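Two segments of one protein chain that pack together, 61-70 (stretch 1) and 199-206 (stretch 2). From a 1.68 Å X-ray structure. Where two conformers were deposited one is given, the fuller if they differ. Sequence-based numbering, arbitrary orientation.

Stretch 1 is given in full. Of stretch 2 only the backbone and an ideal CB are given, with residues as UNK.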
ATOM      1  N   LEU B  61      -8.697   0.330 -13.843  1.00 14.03           N
ATOM      2  CA  LEU B  61      -7.985   0.298 -12.567  1.00 13.79           C
ATOM      3  C   LEU B  61      -7.261   1.629 -12.373  1.00 16.00           C
ATOM      4  O   LEU B  61      -6.947   2.298 -13.372  1.00 13.58           O
ATOM      5  CB  LEU B  61      -7.018  -0.891 -12.535  1.00 16.42           C
ATOM      6  CG  LEU B  61      -7.675  -2.273 -12.590  1.00 17.12           C
ATOM      7  CD1 LEU B  61      -6.588  -3.352 -12.670  1.00 20.69           C
ATOM      8  CD2 LEU B  61      -8.613  -2.487 -11.371  1.00 16.57           C
ATOM      9  N   PHE B  62      -7.022   2.048 -11.124  1.00 12.65           N
ATOM     10  CA  PHE B  62      -6.315   3.330 -10.910  1.00 11.02           C
ATOM     11  C   PHE B  62      -4.995   3.332 -11.666  1.00 13.36           C
ATOM     12  O   PHE B  62      -4.335   2.290 -11.794  1.00 14.27           O
ATOM     13  CB  PHE B  62      -6.049   3.607  -9.426  1.00 12.85           C
ATOM     14  CG  PHE B  62      -7.278   4.067  -8.652  1.00 12.19           C
ATOM     15  CD1 PHE B  62      -8.051   5.139  -9.095  1.00 15.25           C
ATOM     16  CD2 PHE B  62      -7.620   3.433  -7.472  1.00 13.00           C
ATOM     17  CE1 PHE B  62      -9.216   5.554  -8.348  1.00 13.33           C
ATOM     18  CE2 PHE B  62      -8.739   3.838  -6.726  1.00 14.42           C
ATOM     19  CZ  PHE B  62      -9.537   4.898  -7.169  1.00 18.59           C
ATOM     20  N   GLY B  63      -4.651   4.491 -12.219  1.00 13.16           N
ATOM     21  CA  GLY B  63      -3.467   4.625 -13.064  1.00 16.66           C
ATOM     22  C   GLY B  63      -3.601   4.125 -14.499  1.00 14.96           C
ATOM     23  O   GLY B  63      -2.665   4.252 -15.277  1.00 15.96           O
ATOM     24  N   HIS B  64      -4.756   3.552 -14.848  1.00 12.46           N
ATOM     25  CA  HIS B  64      -4.979   2.968 -16.179  1.00 12.79           C
ATOM     26  C   HIS B  64      -6.127   3.710 -16.844  1.00 15.10           C
ATOM     27  O   HIS B  64      -6.977   4.292 -16.169  1.00 13.71           O
ATOM     28  CB  HIS B  64      -5.426   1.504 -16.058  1.00 11.48           C
ATOM     29  CG  HIS B  64      -4.366   0.576 -15.535  1.00 11.50           C
ATOM     30  ND1 HIS B  64      -3.950   0.566 -14.218  1.00 13.90           N
ATOM     31  CD2 HIS B  64      -3.664  -0.396 -16.160  1.00 14.94           C
ATOM     32  CE1 HIS B  64      -3.029  -0.373 -14.054  1.00 16.33           C
ATOM     33  NE2 HIS B  64      -2.825  -0.962 -15.222  1.00 16.48           N
ATOM     34  N   GLY B  65      -6.150   3.698 -18.169  1.00 13.56           N
ATOM     35  CA  GLY B  65      -7.311   4.208 -18.928  1.00 14.35           C
ATOM     36  C   GLY B  65      -7.604   5.653 -18.572  1.00 14.80           C
ATOM     37  O   GLY B  65      -6.703   6.487 -18.583  1.00 16.47           O
ATOM     38  N   ARG B  66      -8.844   5.928 -18.185  1.00 13.66           N
ATOM     39  CA  ARG B  66      -9.244   7.272 -17.733  1.00 14.79           C
ATOM     40  C   ARG B  66      -9.437   7.432 -16.224  1.00 17.68           C
ATOM     41  O   ARG B  66      -9.871   8.496 -15.762  1.00 15.52           O
ATOM     42  CB  ARG B  66     -10.528   7.704 -18.485  1.00 15.83           C
ATOM     43  CG  ARG B  66     -10.358   7.860 -20.000  1.00 20.69           C
ATOM     44  CD  ARG B  66      -9.618   9.153 -20.338  1.00 19.10           C
ATOM     45  NE  ARG B  66      -9.223   9.241 -21.747  1.00 18.60           N
ATOM     46  CZ  ARG B  66      -9.990   9.696 -22.737  1.00 18.82           C
ATOM     47  NH1 ARG B  66     -11.249  10.079 -22.509  1.00 17.82           N
ATOM     48  NH2 ARG B  66      -9.494   9.780 -23.958  1.00 15.89           N
ATOM     49  N   SER B  67      -9.079   6.406 -15.434  1.00 15.56           N
ATOM     50  CA  SER B  67      -9.123   6.568 -13.987  1.00 14.05           C
ATOM     51  C   SER B  67      -7.948   7.434 -13.494  1.00 14.19           C
ATOM     52  O   SER B  67      -6.921   7.551 -14.176  1.00 16.51           O
ATOM     53  CB  SER B  67      -9.104   5.223 -13.243  1.00 11.32           C
ATOM     54  OG  SER B  67     -10.363   4.588 -13.344  1.00 12.42           O
ATOM     55  N   SER B  68      -8.122   8.045 -12.322  1.00 14.83           N
ATOM     56  CA  SER B  68      -7.062   8.884 -11.726  1.00 17.08           C
ATOM     57  C   SER B  68      -5.742   8.173 -11.595  1.00 16.01           C
ATOM     58  O   SER B  68      -5.685   6.961 -11.355  1.00 16.54           O
ATOM     59  CB  SER B  68      -7.458   9.324 -10.306  1.00 19.53           C
ATOM     60  OG  SER B  68      -8.597  10.098 -10.369  1.00 22.28           O
ATOM     61  N   HIS B  69      -4.668   8.958 -11.705  1.00 14.70           N
ATOM     62  CA  HIS B  69      -3.349   8.472 -11.273  1.00 16.25           C
ATOM     63  C   HIS B  69      -3.243   8.729  -9.775  1.00 18.46           C
ATOM     64  O   HIS B  69      -3.734   9.768  -9.273  1.00 19.73           O
ATOM     65  CB  HIS B  69      -2.235   9.221 -11.996  1.00 17.15           C
ATOM     66  CG  HIS B  69      -2.210   8.991 -13.477  1.00 18.99           C
ATOM     67  ND1 HIS B  69      -1.172   9.413 -14.281  1.00 19.70           N
ATOM     68  CD2 HIS B  69      -3.099   8.376 -14.295  1.00 18.52           C
ATOM     69  CE1 HIS B  69      -1.427   9.070 -15.532  1.00 17.33           C
ATOM     70  NE2 HIS B  69      -2.595   8.452 -15.568  1.00 19.38           N
ATOM     71  N   LEU B  70      -2.575   7.809  -9.074  1.00 16.77           N
ATOM     72  CA  LEU B  70      -2.380   7.956  -7.638  1.00 16.49           C
ATOM     73  C   LEU B  70      -1.119   8.775  -7.399  1.00 16.47           C
ATOM     74  O   LEU B  70      -0.016   8.356  -7.771  1.00 20.42           O
ATOM     75  CB  LEU B  70      -2.338   6.586  -6.939  1.00 15.13           C
ATOM     76  CG  LEU B  70      -3.561   5.693  -7.273  1.00 15.04           C
ATOM     77  CD1 LEU B  70      -3.487   4.356  -6.536  1.00 18.86           C
ATOM     78  CD2 LEU B  70      -4.862   6.434  -6.898  1.00 16.58           C
ATOM     79  N   UNK B 199       1.673   7.842 -23.761  1.00 17.54           N
ATOM     80  CA  UNK B 199       0.637   7.140 -23.026  1.00 14.90           C
ATOM     81  C   UNK B 199       0.089   7.991 -21.892  1.00 16.65           C
ATOM     82  O   UNK B 199       0.831   8.732 -21.260  1.00 18.32           O
ATOM     83  CB  UNK B 199       1.179   5.818 -22.478  1.00 14.90           C
ATOM     84  N   UNK B 200      -1.211   7.882 -21.639  1.00 12.63           N
ATOM     85  CA  UNK B 200      -1.826   8.708 -20.604  1.00 14.30           C
ATOM     86  C   UNK B 200      -2.120   7.921 -19.314  1.00 18.32           C
ATOM     87  O   UNK B 200      -2.602   8.486 -18.329  1.00 19.41           O
ATOM     88  CB  UNK B 200      -3.121   9.322 -21.141  1.00 14.30           C
ATOM     89  N   UNK B 201      -1.773   6.642 -19.312  1.00 16.04           N
ATOM     90  CA  UNK B 201      -1.730   5.852 -18.072  1.00 13.22           C
ATOM     91  C   UNK B 201      -0.441   6.195 -17.285  1.00 14.28           C
ATOM     92  O   UNK B 201       0.453   6.873 -17.799  1.00 13.81           O
ATOM     93  CB  UNK B 201      -1.790   4.356 -18.385  1.00 13.22           C
ATOM     94  N   UNK B 202      -0.370   5.765 -16.032  1.00 12.56           N
ATOM     95  CA  UNK B 202       0.707   6.234 -15.135  1.00 13.61           C
ATOM     96  C   UNK B 202       1.988   5.449 -15.375  1.00 14.72           C
ATOM     97  O   UNK B 202       2.041   4.270 -15.054  1.00 16.56           O
ATOM     98  CB  UNK B 202       0.286   6.106 -13.670  1.00 13.61           C
ATOM     99  N   UNK B 203       3.034   6.114 -15.875  1.00 17.22           N
ATOM    100  CA  UNK B 203       4.296   5.414 -16.201  1.00 17.31           C
ATOM    101  C   UNK B 203       4.911   4.602 -15.061  1.00 19.59           C
ATOM    102  O   UNK B 203       5.684   3.667 -15.312  1.00 19.17           O
ATOM    103  CB  UNK B 203       5.329   6.440 -16.670  1.00 17.31           C
ATOM    104  N   UNK B 204       4.597   4.953 -13.820  1.00 15.28           N
ATOM    105  CA  UNK B 204       5.185   4.216 -12.685  1.00 18.98           C
ATOM    106  C   UNK B 204       4.711   2.752 -12.617  1.00 18.50           C
ATOM    107  O   UNK B 204       5.406   1.903 -12.054  1.00 21.08           O
ATOM    108  CB  UNK B 204       4.837   4.924 -11.374  1.00 18.98           C
ATOM    109  N   UNK B 205       3.563   2.445 -13.228  1.00 15.22           N
ATOM    110  CA  UNK B 205       2.940   1.135 -13.112  0.50 18.49           C
ATOM    111  C   UNK B 205       3.717   0.046 -13.841  1.00 22.08           C
ATOM    112  O   UNK B 205       3.661  -1.125 -13.470  1.00 29.63           O
ATOM    113  CB  UNK B 205       1.509   1.193 -13.651  0.50 18.49           C
ATOM    114  N   UNK B 206       4.402   0.435 -14.904  1.00 21.31           N
ATOM    115  CA  UNK B 206       5.195  -0.541 -15.648  1.00 34.28           C
ATOM    116  C   UNK B 206       6.419  -0.964 -14.818  1.00 38.07           C
ATOM    117  O   UNK B 206       7.457  -0.306 -14.866  1.00 42.90           O
ATOM    118  CB  UNK B 206       5.631   0.037 -16.996  1.00 34.28           C
TER

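Position 199 lies beyond the reach of stretch 1. Its ideal CB has nothing of that stretch within 5.5 Å, so stretch 1 sets no demand here. The residue is W199, and it makes no contact with stretch 1.

At position 200 the CA-to-CB bond points sideways. The nearest atom of stretch 1 to the ideal CB is G65 O, an acceptor, 5.2 Å away. H69 NE2 donates a weak hydrogen bond to the O of 200 at 2.8 Å. A short polar side chain could approach G65 O, directly or through water. The residue is S200, with chi1 p. Its OG stays 4.4 Å from G65 O, too far for a direct bond. Water 1 fills the gap, 2.8 Å from G65 O and 2.6 Å from S200 OG.

At position 201 the ideal CB sits tight against G63 O, at 3.2 Å, and 4.1 Å from H64 CA. The bond points sideways, so a side chain can start against this backbone and leave it. Many types would suit, large ones included if they turn off. The residue is W201. Its chi1 is p and the end of the side chain leads away. Contact is therefore made near its base, with W201 CB 3.2 Å from G63 O.

Position 202 points toward stretch 1. Its N donates to G63 O at 2.9 Å and 164°, which ties the backbone of 202 to G63. The ideal CB is 3.7 Å from H69 ND1, over the face of the imidazole. A small or polar side chain would suit, such as Ser, Asn or Asp. The residue is D202. Its CB lies 3.8 Å from the H69 ring centroid, in a CH-pi contact. Water 2 donates to D202 OD2 at 2.7 Å and to L70 O at 2.6 Å. D202 OD1 accepts from the backbone N of 204 at 3.2 Å, within its own stretch.

Position 203 has helical angles and points away. Many residues would fit; it is A203.

Position 204 also has helical backbone angles, and its CB is out of reach. The choice is open; the residue is I204.

Position 205 points toward stretch 1, with the ideal CB 4.8 Å from H64 CE1. An aliphatic chain could fill the space beside G63 and the imidazole. The residue is I205, in the m, t rotamer. Its CD1 lies 3.4 Å from G63 O and 3.6 Å from H64 CE1. G63 has no side chain, and an ideal CB there would clash with I205 CD1 at 2.4 Å.

Position 206 has nothing of stretch 1 near its ideal CB, so many types would suit. The residue is R206.

Stretch 2 199-206: WSWDAIIR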
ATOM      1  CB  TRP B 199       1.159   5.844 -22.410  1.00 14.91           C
ATOM      2  CG  TRP B 199       1.713   4.834 -23.401  1.00 13.57           C
ATOM      3  CD1 TRP B 199       2.965   4.307 -23.389  1.00 17.18           C
ATOM      4  CD2 TRP B 199       1.017   4.206 -24.493  1.00 16.69           C
ATOM      5  NE1 TRP B 199       3.097   3.366 -24.387  1.00 16.19           N
ATOM      6  CE2 TRP B 199       1.927   3.316 -25.109  1.00 17.23           C
ATOM      7  CE3 TRP B 199      -0.293   4.317 -25.020  1.00 17.39           C
ATOM      8  CZ2 TRP B 199       1.583   2.530 -26.217  1.00 15.20           C
ATOM      9  CZ3 TRP B 199      -0.640   3.533 -26.124  1.00 17.79           C
ATOM     10  CH2 TRP B 199       0.305   2.656 -26.720  1.00 14.04           C
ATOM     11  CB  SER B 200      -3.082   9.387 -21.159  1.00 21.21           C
ATOM     12  OG  SER B 200      -4.019   8.403 -21.511  1.00 23.61           O
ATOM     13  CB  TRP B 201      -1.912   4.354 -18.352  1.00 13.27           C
ATOM     14  CG  TRP B 201      -0.981   3.717 -19.360  1.00 14.75           C
ATOM     15  CD1 TRP B 201      -1.221   3.522 -20.706  1.00 15.63           C
ATOM     16  CD2 TRP B 201       0.334   3.196 -19.102  1.00 16.52           C
ATOM     17  NE1 TRP B 201      -0.140   2.863 -21.287  1.00 16.39           N
ATOM     18  CE2 TRP B 201       0.822   2.664 -20.320  1.00 17.88           C
ATOM     19  CE3 TRP B 201       1.123   3.077 -17.940  1.00 15.56           C
ATOM     20  CZ2 TRP B 201       2.087   2.070 -20.421  1.00 17.30           C
ATOM     21  CZ3 TRP B 201       2.386   2.471 -18.039  1.00 16.37           C
ATOM     22  CH2 TRP B 201       2.849   1.985 -19.278  1.00 18.09           C
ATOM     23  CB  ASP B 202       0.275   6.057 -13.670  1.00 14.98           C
ATOM     24  CG  ASP B 202       1.161   6.821 -12.698  1.00 18.43           C
ATOM     25  OD1 ASP B 202       2.340   7.096 -13.038  1.00 18.51           O
ATOM     26  OD2 ASP B 202       0.677   7.146 -11.586  1.00 16.39           O
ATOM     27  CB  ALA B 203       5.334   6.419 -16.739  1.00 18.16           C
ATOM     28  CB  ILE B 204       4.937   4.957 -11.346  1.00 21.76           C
ATOM     29  CG1 ILE B 204       5.983   4.549 -10.297  1.00 26.39           C
ATOM     30  CG2 ILE B 204       3.512   4.745 -10.847  1.00 17.79           C
ATOM     31  CD1 ILE B 204       7.318   5.288 -10.437  1.00 28.01           C
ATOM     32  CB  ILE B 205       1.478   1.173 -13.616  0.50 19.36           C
ATOM     33  CG1 ILE B 205       0.660   2.131 -12.757  0.50 23.27           C
ATOM     34  CG2 ILE B 205       0.851  -0.212 -13.560  0.50 21.66           C
ATOM     35  CD1 ILE B 205      -0.716   2.328 -13.233  0.50 23.20           C
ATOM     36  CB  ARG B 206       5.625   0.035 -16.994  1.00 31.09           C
ATOM     37  CG  ARG B 206       6.244  -1.006 -17.894  1.00 41.04           C
ATOM     38  CD  ARG B 206       6.187  -0.575 -19.332  1.00 40.56           C
ATOM     39  NE  ARG B 206       5.950  -1.733 -20.185  1.00 43.00           N
ATOM     40  CZ  ARG B 206       5.416  -1.666 -21.398  1.00 41.76           C
ATOM     41  NH1 ARG B 206       5.235  -2.779 -22.102  1.00 47.16           N
ATOM     42  NH2 ARG B 206       5.058  -0.490 -21.897  1.00 40.28           N
TER
HETATM   43  O   HOH W   1      -6.389   8.530 -20.447  1.00 21.56           O
HETATM   44  O   HOH W   2       1.451   9.078  -9.842  1.00 27.53           O
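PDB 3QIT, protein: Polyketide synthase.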